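Local coordinates for protein MAU2 chromatid cohesion factor homolog (Saccharomyces cerevisiae, PDB 4XDN) that forms a complex with SCC2 that is required for cohesin to associate with chromosomes, and so takes part in sister chromatid cohesion, at residues A[252-257]-A[279-284]; A[258-263]-A[272-277]; A[312-315]-A[319-322]. One frame throughout, in Å; residues are numbered along the deposited sequence.

Contact 1 (A[252-257]-A[279-284])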
loop_
_atom_site.group_PDB
_atom_site.type_symbol
_atom_site.label_atom_id
_atom_site.label_comp_id
_atom_site.label_asym_id
_atom_site.label_seq_id
_atom_site.Cartn_x
_atom_site.Cartn_y
_atom_site.Cartn_z
ATOM N N LEU A 252 -5.560 -17.515 2.747
ATOM C CA LEU A 252 -5.705 -16.820 1.475
ATOM C C LEU A 252 -7.076 -16.162 1.346
ATOM O O LEU A 252 -7.215 -15.139 0.679
ATOM C CB LEU A 252 -5.474 -17.782 0.307
ATOM C CG LEU A 252 -4.036 -18.276 0.111
ATOM C CD1 LEU A 252 -3.976 -19.314 -1.006
ATOM C CD2 LEU A 252 -3.086 -17.122 -0.185
ATOM N N TYR A 253 -8.090 -16.740 1.984
ATOM C CA TYR A 253 -9.426 -16.160 1.923
ATOM C C TYR A 253 -9.482 -14.862 2.727
ATOM O O TYR A 253 -10.193 -13.929 2.359
ATOM C CB TYR A 253 -10.480 -17.140 2.435
ATOM C CG TYR A 253 -11.886 -16.741 2.043
ATOM C CD1 TYR A 253 -12.390 -17.052 0.787
ATOM C CD2 TYR A 253 -12.704 -16.042 2.923
ATOM C CE1 TYR A 253 -13.674 -16.685 0.421
ATOM C CE2 TYR A 253 -13.987 -15.670 2.564
ATOM C CZ TYR A 253 -14.465 -15.993 1.311
ATOM O OH TYR A 253 -15.742 -15.628 0.948
ATOM N N ALA A 254 -8.733 -14.802 3.823
ATOM C CA ALA A 254 -8.634 -13.574 4.604
ATOM C C ALA A 254 -8.048 -12.466 3.737
ATOM O O ALA A 254 -8.427 -11.300 3.853
ATOM C CB ALA A 254 -7.783 -13.791 5.843
ATOM N N TRP A 255 -7.123 -12.850 2.863
ATOM C CA TRP A 255 -6.495 -11.920 1.935
ATOM C C TRP A 255 -7.515 -11.448 0.909
ATOM O O TRP A 255 -7.538 -10.277 0.537
ATOM C CB TRP A 255 -5.302 -12.589 1.245
ATOM C CG TRP A 255 -4.457 -11.674 0.415
ATOM C CD1 TRP A 255 -4.462 -10.311 0.426
ATOM C CD2 TRP A 255 -3.474 -12.065 -0.554
ATOM N NE1 TRP A 255 -3.543 -9.827 -0.475
ATOM C CE2 TRP A 255 -2.924 -10.885 -1.090
ATOM C CE3 TRP A 255 -3.007 -13.300 -1.017
ATOM C CZ2 TRP A 255 -1.929 -10.901 -2.066
ATOM C CZ3 TRP A 255 -2.019 -13.314 -1.988
ATOM C CH2 TRP A 255 -1.491 -12.122 -2.502
ATOM N N LYS A 256 -8.357 -12.370 0.454
ATOM C CA LYS A 256 -9.436 -12.035 -0.467
ATOM C C LYS A 256 -10.354 -10.994 0.167
ATOM O O LYS A 256 -10.669 -9.977 -0.449
ATOM C CB LYS A 256 -10.229 -13.289 -0.847
ATOM C CG LYS A 256 -11.445 -13.043 -1.728
ATOM C CD LYS A 256 -12.694 -13.658 -1.112
ATOM C CE LYS A 256 -13.919 -13.461 -1.993
ATOM N NZ LYS A 256 -15.139 -13.143 -1.193
ATOM N N LEU A 257 -10.773 -11.255 1.402
ATOM C CA LEU A 257 -11.671 -10.356 2.112
ATOM C C LEU A 257 -11.028 -8.989 2.331
ATOM O O LEU A 257 -11.688 -7.960 2.194
ATOM C CB LEU A 257 -12.081 -10.965 3.452
ATOM C CG LEU A 257 -12.933 -12.233 3.367
ATOM C CD1 LEU A 257 -13.097 -12.851 4.743
ATOM C CD2 LEU A 257 -14.293 -11.936 2.752
ATOM N N LYS A 279 -16.853 -10.640 9.659
ATOM C CA LYS A 279 -17.438 -11.054 10.928
ATOM C C LYS A 279 -17.768 -12.544 10.915
ATOM O O LYS A 279 -17.380 -13.279 11.822
ATOM C CB LYS A 279 -18.696 -10.229 11.220
ATOM C CG LYS A 279 -19.574 -10.752 12.354
ATOM C CD LYS A 279 -20.877 -9.971 12.428
ATOM C CE LYS A 279 -21.933 -10.716 13.230
ATOM N NZ LYS A 279 -23.297 -10.163 12.997
ATOM N N ASN A 280 -18.485 -12.981 9.885
ATOM C CA ASN A 280 -18.839 -14.387 9.747
ATOM C C ASN A 280 -17.592 -15.250 9.587
ATOM O O ASN A 280 -17.504 -16.339 10.153
ATOM C CB ASN A 280 -19.776 -14.593 8.554
ATOM C CG ASN A 280 -21.101 -13.870 8.719
ATOM O OD1 ASN A 280 -21.500 -13.525 9.831
ATOM N ND2 ASN A 280 -21.792 -13.643 7.606
ATOM N N PHE A 281 -16.631 -14.751 8.817
ATOM C CA PHE A 281 -15.374 -15.455 8.595
ATOM C C PHE A 281 -14.643 -15.701 9.911
ATOM O O PHE A 281 -14.200 -16.816 10.186
ATOM C CB PHE A 281 -14.483 -14.663 7.635
ATOM C CG PHE A 281 -13.092 -15.213 7.506
ATOM C CD1 PHE A 281 -12.861 -16.398 6.828
ATOM C CD2 PHE A 281 -12.014 -14.544 8.061
ATOM C CE1 PHE A 281 -11.585 -16.905 6.708
ATOM C CE2 PHE A 281 -10.733 -15.047 7.943
ATOM C CZ PHE A 281 -10.519 -16.230 7.264
ATOM N N PHE A 282 -14.530 -14.658 10.726
ATOM C CA PHE A 282 -13.855 -14.759 12.014
ATOM C C PHE A 282 -14.563 -15.736 12.946
ATOM O O PHE A 282 -13.914 -16.493 13.667
ATOM C CB PHE A 282 -13.768 -13.383 12.682
ATOM C CG PHE A 282 -12.760 -12.456 12.055
ATOM C CD1 PHE A 282 -11.554 -12.935 11.574
ATOM C CD2 PHE A 282 -13.020 -11.098 11.954
ATOM C CE1 PHE A 282 -10.630 -12.082 11.003
ATOM C CE2 PHE A 282 -12.099 -10.241 11.383
ATOM C CZ PHE A 282 -10.903 -10.734 10.907
ATOM N N ASP A 283 -15.892 -15.720 12.929
ATOM C CA ASP A 283 -16.675 -16.582 13.808
ATOM C C ASP A 283 -16.391 -18.060 13.566
ATOM O O ASP A 283 -16.466 -18.871 14.490
ATOM C CB ASP A 283 -18.174 -16.320 13.623
ATOM C CG ASP A 283 -18.618 -14.997 14.215
ATOM O OD1 ASP A 283 -17.891 -14.444 15.068
ATOM O OD2 ASP A 283 -19.705 -14.515 13.834
ATOM N N THR A 284 -16.057 -18.403 12.326
ATOM C CA THR A 284 -15.940 -19.801 11.919
ATOM C C THR A 284 -14.509 -20.232 11.604
ATOM O O THR A 284 -14.222 -21.427 11.555
ATOM C CB THR A 284 -16.813 -20.077 10.680
ATOM O OG1 THR A 284 -16.397 -19.232 9.600
ATOM C CG2 THR A 284 -18.278 -19.810 10.990
#
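Phe-281 is met by three side chains, Tyr-253, Ala-254 and Leu-257, and their contacts illustrate how one aromatic residue can join two antiparallel helices whose backbones stay well apart. The axes of 252-257 and 279-284 approach to 11.4 Å with their directions 163° apart, a span that the phenyl group bridges because its CG stands anti to the backbone N (chi1 172°), which carries the ring across to the other helix.

The aliphatic contacts come first. Leu-257 turns one branch to the root of the ring: its CD1 lies 3.6 Å from Phe-281 CG and also touches CB. Ala-254 serves the far end, with its CB 3.8 Å from Phe-281 CE2 and nearly as close to CZ.

The aromatic contact involves Tyr-253, whose CD2 is 3.9 Å from Phe-281 CD1. The two side chains slide past each other in opposite directions, with the ring planes inclined at 38° and the centroids 5.9 Å apart, so the pair is neither a parallel stack nor a T-shape.

No polar bond crosses between the segments. Within the first helix, Lys-256 lays CD over one face of the Tyr-253 ring, toward its rim, while its NZ makes a weak 3.3 Å hydrogen bond to Tyr-253 OH and a salt bridge to Glu-260. An alanine in place of Phe-281 would remove the whole ring, and is likely to open a gap between the helices and leave Leu-257 CD1 and Ala-254 CB without their partner.

Around this buried contact, helix 245-248 adds Leu-245 against both Tyr-253 and Phe-281, and helix 317-331 brings Leu-320 to Ala-254. Trp-255 packs on Phe-216 and Leu-219 of helix 212-228 and on an apolar side chain of a second protein.

Contact 2 (A[258-263]-A[272-277])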
loop_
_atom_site.group_PDB
_atom_site.type_symbol
_atom_site.label_atom_id
_atom_site.label_comp_id
_atom_site.label_asym_id
_atom_site.label_seq_id
_atom_site.Cartn_x
_atom_site.Cartn_y
_atom_site.Cartn_z
ATOM N N ALA A 258 -9.743 -8.984 2.666
ATOM C CA ALA A 258 -9.018 -7.736 2.873
ATOM C C ALA A 258 -8.996 -6.914 1.592
ATOM O O ALA A 258 -9.212 -5.703 1.617
ATOM C CB ALA A 258 -7.604 -8.013 3.344
ATOM N N LEU A 259 -8.738 -7.578 0.472
ATOM C CA LEU A 259 -8.653 -6.891 -0.806
ATOM C C LEU A 259 -10.008 -6.327 -1.213
ATOM O O LEU A 259 -10.081 -5.259 -1.817
ATOM C CB LEU A 259 -8.123 -7.831 -1.889
ATOM C CG LEU A 259 -6.647 -8.218 -1.777
ATOM C CD1 LEU A 259 -6.270 -9.177 -2.898
ATOM C CD2 LEU A 259 -5.747 -6.996 -1.799
ATOM N N GLU A 260 -11.076 -7.040 -0.874
ATOM C CA GLU A 260 -12.421 -6.571 -1.176
ATOM C C GLU A 260 -12.743 -5.324 -0.352
ATOM O O GLU A 260 -13.488 -4.454 -0.794
ATOM C CB GLU A 260 -13.448 -7.675 -0.915
ATOM C CG GLU A 260 -13.441 -8.777 -1.968
ATOM C CD GLU A 260 -14.453 -9.877 -1.687
ATOM O OE1 GLU A 260 -14.727 -10.149 -0.500
ATOM O OE2 GLU A 260 -14.975 -10.468 -2.655
ATOM N N MET A 261 -12.167 -5.243 0.843
ATOM C CA MET A 261 -12.314 -4.063 1.687
ATOM C C MET A 261 -11.584 -2.867 1.084
ATOM O O MET A 261 -12.114 -1.756 1.053
ATOM C CB MET A 261 -11.787 -4.342 3.096
ATOM C CG MET A 261 -12.851 -4.798 4.081
ATOM S SD MET A 261 -14.050 -3.511 4.473
ATOM C CE MET A 261 -13.018 -2.325 5.331
ATOM N N VAL A 262 -10.366 -3.101 0.604
ATOM C CA VAL A 262 -9.568 -2.041 0.000
ATOM C C VAL A 262 -10.236 -1.527 -1.273
ATOM O O VAL A 262 -10.188 -0.334 -1.566
ATOM C CB VAL A 262 -8.136 -2.526 -0.325
ATOM C CG1 VAL A 262 -7.349 -1.449 -1.073
ATOM C CG2 VAL A 262 -7.406 -2.916 0.949
ATOM N N ILE A 263 -10.858 -2.431 -2.027
ATOM C CA ILE A 263 -11.549 -2.045 -3.250
ATOM C C ILE A 263 -12.676 -1.071 -2.916
ATOM O O ILE A 263 -12.828 -0.045 -3.579
ATOM C CB ILE A 263 -12.112 -3.273 -4.002
ATOM C CG1 ILE A 263 -10.968 -4.075 -4.626
ATOM C CG2 ILE A 263 -13.075 -2.843 -5.112
ATOM C CD1 ILE A 263 -11.369 -5.450 -5.136
ATOM N N THR A 272 -20.426 -2.125 4.719
ATOM C CA THR A 272 -21.260 -2.851 5.677
ATOM C C THR A 272 -21.321 -4.342 5.350
ATOM O O THR A 272 -21.102 -5.182 6.224
ATOM C CB THR A 272 -22.693 -2.287 5.719
ATOM O OG1 THR A 272 -22.651 -0.892 6.042
ATOM C CG2 THR A 272 -23.531 -3.012 6.765
ATOM N N ASP A 273 -21.620 -4.668 4.096
ATOM C CA ASP A 273 -21.668 -6.060 3.665
ATOM C C ASP A 273 -20.315 -6.733 3.851
ATOM O O ASP A 273 -20.228 -7.848 4.363
ATOM C CB ASP A 273 -22.098 -6.157 2.201
ATOM C CG ASP A 273 -23.545 -5.767 1.990
ATOM O OD1 ASP A 273 -24.345 -5.908 2.938
ATOM O OD2 ASP A 273 -23.882 -5.326 0.872
ATOM N N HIS A 274 -19.263 -6.041 3.435
ATOM C CA HIS A 274 -17.911 -6.576 3.497
ATOM C C HIS A 274 -17.432 -6.732 4.938
ATOM O O HIS A 274 -16.627 -7.615 5.240
ATOM C CB HIS A 274 -16.964 -5.673 2.709
ATOM C CG HIS A 274 -17.276 -5.616 1.246
ATOM N ND1 HIS A 274 -18.261 -4.804 0.726
ATOM C CD2 HIS A 274 -16.749 -6.288 0.196
ATOM C CE1 HIS A 274 -18.319 -4.969 -0.583
ATOM N NE2 HIS A 274 -17.412 -5.864 -0.930
ATOM N N LEU A 275 -17.932 -5.879 5.826
ATOM C CA LEU A 275 -17.650 -6.009 7.249
ATOM C C LEU A 275 -18.312 -7.263 7.808
ATOM O O LEU A 275 -17.712 -7.996 8.593
ATOM C CB LEU A 275 -18.134 -4.773 8.015
ATOM C CG LEU A 275 -17.198 -3.562 8.025
ATOM C CD1 LEU A 275 -17.898 -2.351 8.625
ATOM C CD2 LEU A 275 -15.915 -3.868 8.794
ATOM N N ASN A 276 -19.552 -7.504 7.393
ATOM C CA ASN A 276 -20.300 -8.661 7.864
ATOM C C ASN A 276 -19.676 -9.973 7.396
ATOM O O ASN A 276 -19.742 -10.982 8.097
ATOM C CB ASN A 276 -21.755 -8.577 7.398
ATOM C CG ASN A 276 -22.494 -7.397 8.005
ATOM O OD1 ASN A 276 -22.132 -6.906 9.076
ATOM N ND2 ASN A 276 -23.537 -6.938 7.322
ATOM N N GLU A 277 -19.068 -9.958 6.215
ATOM C CA GLU A 277 -18.392 -11.142 5.698
ATOM C C GLU A 277 -17.189 -11.489 6.566
ATOM O O GLU A 277 -16.967 -12.653 6.897
ATOM C CB GLU A 277 -17.953 -10.928 4.249
ATOM C CG GLU A 277 -19.107 -10.883 3.260
ATOM C CD GLU A 277 -18.643 -10.803 1.819
ATOM O OE1 GLU A 277 -17.700 -11.538 1.453
ATOM O OE2 GLU A 277 -19.225 -10.005 1.053
HETATM O O HOH W 1 -17.434 -12.008 -1.289
#
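Glu-277 OE1 and Glu-260 OE2 share a water placed to donate to either, at 2.8 Å from Glu-277 OE1 and at a longer 3.2 Å from Glu-260 OE2. More acceptors lie within reach of this water than it has protons, so the two bonds need not both be made all the time. The carboxylates themselves stay apart: Glu-260 OE1 and Glu-277 OE1 are 3.8 Å from each other, and the planes of the two groups are at a right angle. Glu-260 OE2 is also salt-bridged to Lys-256 NZ, one turn earlier on helix 250-266.

Beside this polar edge lies a packing contact, made through carbon atoms and a sulfur, around His-274. The side chain of His-274 leaves its helix toward 258-263, and Glu-260 CB sits at the edge of the imidazole, near its plane, 3.7 Å from His-274 CD2. The acidic side chain thus plays two parts, its CB packing on the ring while its carboxylate, carried on past the ring by an extended chain (chi2 179°), reaches the water. Nearer the backbone, Met-261 SD comes within 4.0 Å of His-274 CB. The methionine gets there through bends at chi2 and chi3, in a chain that runs counter to the histidine side chain.

The backbones are antiparallel, and the segment axes approach to 9.9 Å, a span filled by glutamate, methionine and histidine side chains. Met-261 continues toward Leu-324 and Leu-327 of helix 317-331, whereas Leu-240 and Arg-241 touch Glu-260. Two like charges so near each other would probably make proton uptake by one of the glutamates easier; the ammonium group of Lys-256 and the intervening water are likely to offset that tendency in part.

Contact 3 (A[312-315]-A[319-322])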
loop_
_atom_site.group_PDB
_atom_site.type_symbol
_atom_site.label_atom_id
_atom_site.label_comp_id
_atom_site.label_asym_id
_atom_site.label_seq_id
_atom_site.Cartn_x
_atom_site.Cartn_y
_atom_site.Cartn_z
ATOM N N PRO A 312 2.064 -12.355 7.230
ATOM C CA PRO A 312 1.770 -12.345 8.669
ATOM C C PRO A 312 0.736 -11.298 9.100
ATOM O O PRO A 312 0.044 -11.526 10.090
ATOM C CB PRO A 312 3.139 -12.057 9.305
ATOM C CG PRO A 312 3.951 -11.439 8.231
ATOM C CD PRO A 312 3.480 -12.054 6.955
ATOM N N MET A 313 0.622 -10.189 8.376
ATOM C CA MET A 313 -0.360 -9.159 8.719
ATOM C C MET A 313 -1.781 -9.635 8.433
ATOM O O MET A 313 -2.740 -9.155 9.040
ATOM C CB MET A 313 -0.093 -7.868 7.943
ATOM C CG MET A 313 1.264 -7.250 8.204
ATOM S SD MET A 313 1.361 -6.368 9.769
ATOM C CE MET A 313 3.143 -6.347 9.989
ATOM N N ILE A 314 -1.902 -10.577 7.503
ATOM C CA ILE A 314 -3.198 -11.045 7.027
ATOM C C ILE A 314 -3.501 -12.459 7.522
ATOM O O ILE A 314 -4.660 -12.810 7.743
ATOM C CB ILE A 314 -3.254 -11.018 5.477
ATOM C CG1 ILE A 314 -2.919 -9.615 4.951
ATOM C CG2 ILE A 314 -4.617 -11.468 4.962
ATOM C CD1 ILE A 314 -3.867 -8.510 5.426
ATOM N N PHE A 315 -2.455 -13.260 7.704
ATOM C CA PHE A 315 -2.615 -14.666 8.070
ATOM C C PHE A 315 -2.733 -14.870 9.581
ATOM O O PHE A 315 -3.237 -15.899 10.030
ATOM C CB PHE A 315 -1.444 -15.492 7.528
ATOM C CG PHE A 315 -1.434 -15.634 6.024
ATOM C CD1 PHE A 315 -2.369 -14.981 5.233
ATOM C CD2 PHE A 315 -0.488 -16.435 5.406
ATOM C CE1 PHE A 315 -2.353 -15.118 3.856
ATOM C CE2 PHE A 315 -0.469 -16.577 4.031
ATOM C CZ PHE A 315 -1.404 -15.918 3.255
ATOM N N GLU A 319 -3.236 -9.646 13.985
ATOM C CA GLU A 319 -2.729 -8.693 13.007
ATOM C C GLU A 319 -3.810 -8.331 11.998
ATOM O O GLU A 319 -3.910 -7.184 11.566
ATOM C CB GLU A 319 -1.508 -9.256 12.274
ATOM C CG GLU A 319 -0.216 -9.265 13.085
ATOM C CD GLU A 319 -0.141 -10.414 14.071
ATOM O OE1 GLU A 319 -1.197 -10.993 14.401
ATOM O OE2 GLU A 319 0.980 -10.740 14.515
ATOM N N LEU A 320 -4.623 -9.315 11.630
ATOM C CA LEU A 320 -5.642 -9.120 10.609
ATOM C C LEU A 320 -6.735 -8.165 11.082
ATOM O O LEU A 320 -7.117 -7.247 10.356
ATOM C CB LEU A 320 -6.254 -10.464 10.208
ATOM C CG LEU A 320 -7.375 -10.412 9.168
ATOM C CD1 LEU A 320 -6.926 -9.698 7.904
ATOM C CD2 LEU A 320 -7.844 -11.814 8.843
ATOM N N LYS A 321 -7.238 -8.385 12.293
ATOM C CA LYS A 321 -8.263 -7.513 12.852
ATOM C C LYS A 321 -7.734 -6.092 12.983
ATOM O O LYS A 321 -8.459 -5.127 12.742
ATOM C CB LYS A 321 -8.733 -8.027 14.214
ATOM C CG LYS A 321 -9.688 -9.206 14.130
ATOM C CD LYS A 321 -10.518 -9.369 15.399
ATOM C CE LYS A 321 -11.551 -8.258 15.570
ATOM N NZ LYS A 321 -12.478 -8.150 14.404
ATOM N N ASN A 322 -6.464 -5.973 13.358
ATOM C CA ASN A 322 -5.813 -4.674 13.473
ATOM C C ASN A 322 -5.837 -3.927 12.139
ATOM O O ASN A 322 -6.129 -2.732 12.095
ATOM C CB ASN A 322 -4.373 -4.845 13.960
ATOM C CG ASN A 322 -3.742 -3.538 14.407
ATOM O OD1 ASN A 322 -4.349 -2.757 15.144
ATOM N ND2 ASN A 322 -2.514 -3.293 13.960
#
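A tight junction between two helices brings Met-313 and Ile-314, in the short helix 312-315, against Glu-319 and Leu-320 near the start of helix 317-331. The chain turns so sharply here that backbone meets backbone, the CA atoms of Ile-314 and Leu-320 being 4.7 Å apart.

Carbonyl oxygens of the short helix do most of the touching. Met-313 O faces the start of the longer helix and takes a CA-H...O contact from Leu-320 CA, 3.3 Å away; Leu-320 N is 3.2 Å from Met-313 O, but the angle is too poor for a hydrogen bond. Pro-312 O rests 3.5 Å from Glu-319 CB, and Ile-314 O lies at the same distance from Leu-320 CD2.

Apolar side chains add a second layer. With chi1 at 178°, Leu-320 swings CG away from its own N, and its CD1 meets Ile-314 CD1 at 4.1 Å. Glu-319 bends at chi2 and leads its carboxylate off toward Arg-375, a long and weak ion pair.

Helices 250-266 and 369-398 close in around the turn, and the chain of a second protein packs on Pro-312, Met-313 and Ile-314. Short helix-to-helix turns of this kind are in keeping with a predominantly helical, tetratricopeptide-like superhelix, here interrupted by the hairpin of strands 297-302 and 305-310.

Contacts 1 and 2 hold the same two helices, 250-266 and 272-291, at successive levels, and they show how the chemistry of a helix pair changes along its length. Contact 1 is buried and apolar; contact 2, only partly buried, admits water and charge. They meet where Leu-257 CD2 lies 3.7 Å from Glu-277 OE1. Contact 3, buried again, differs in kind: it is a local turn built largely on carbonyl oxygens. Its Leu-320 reaches contact 1, with CD2 3.5 Å from Phe-282 CE1, so helix 317-331 becomes a third partner of the pair. Contacts 2 and 3 come near but do not touch.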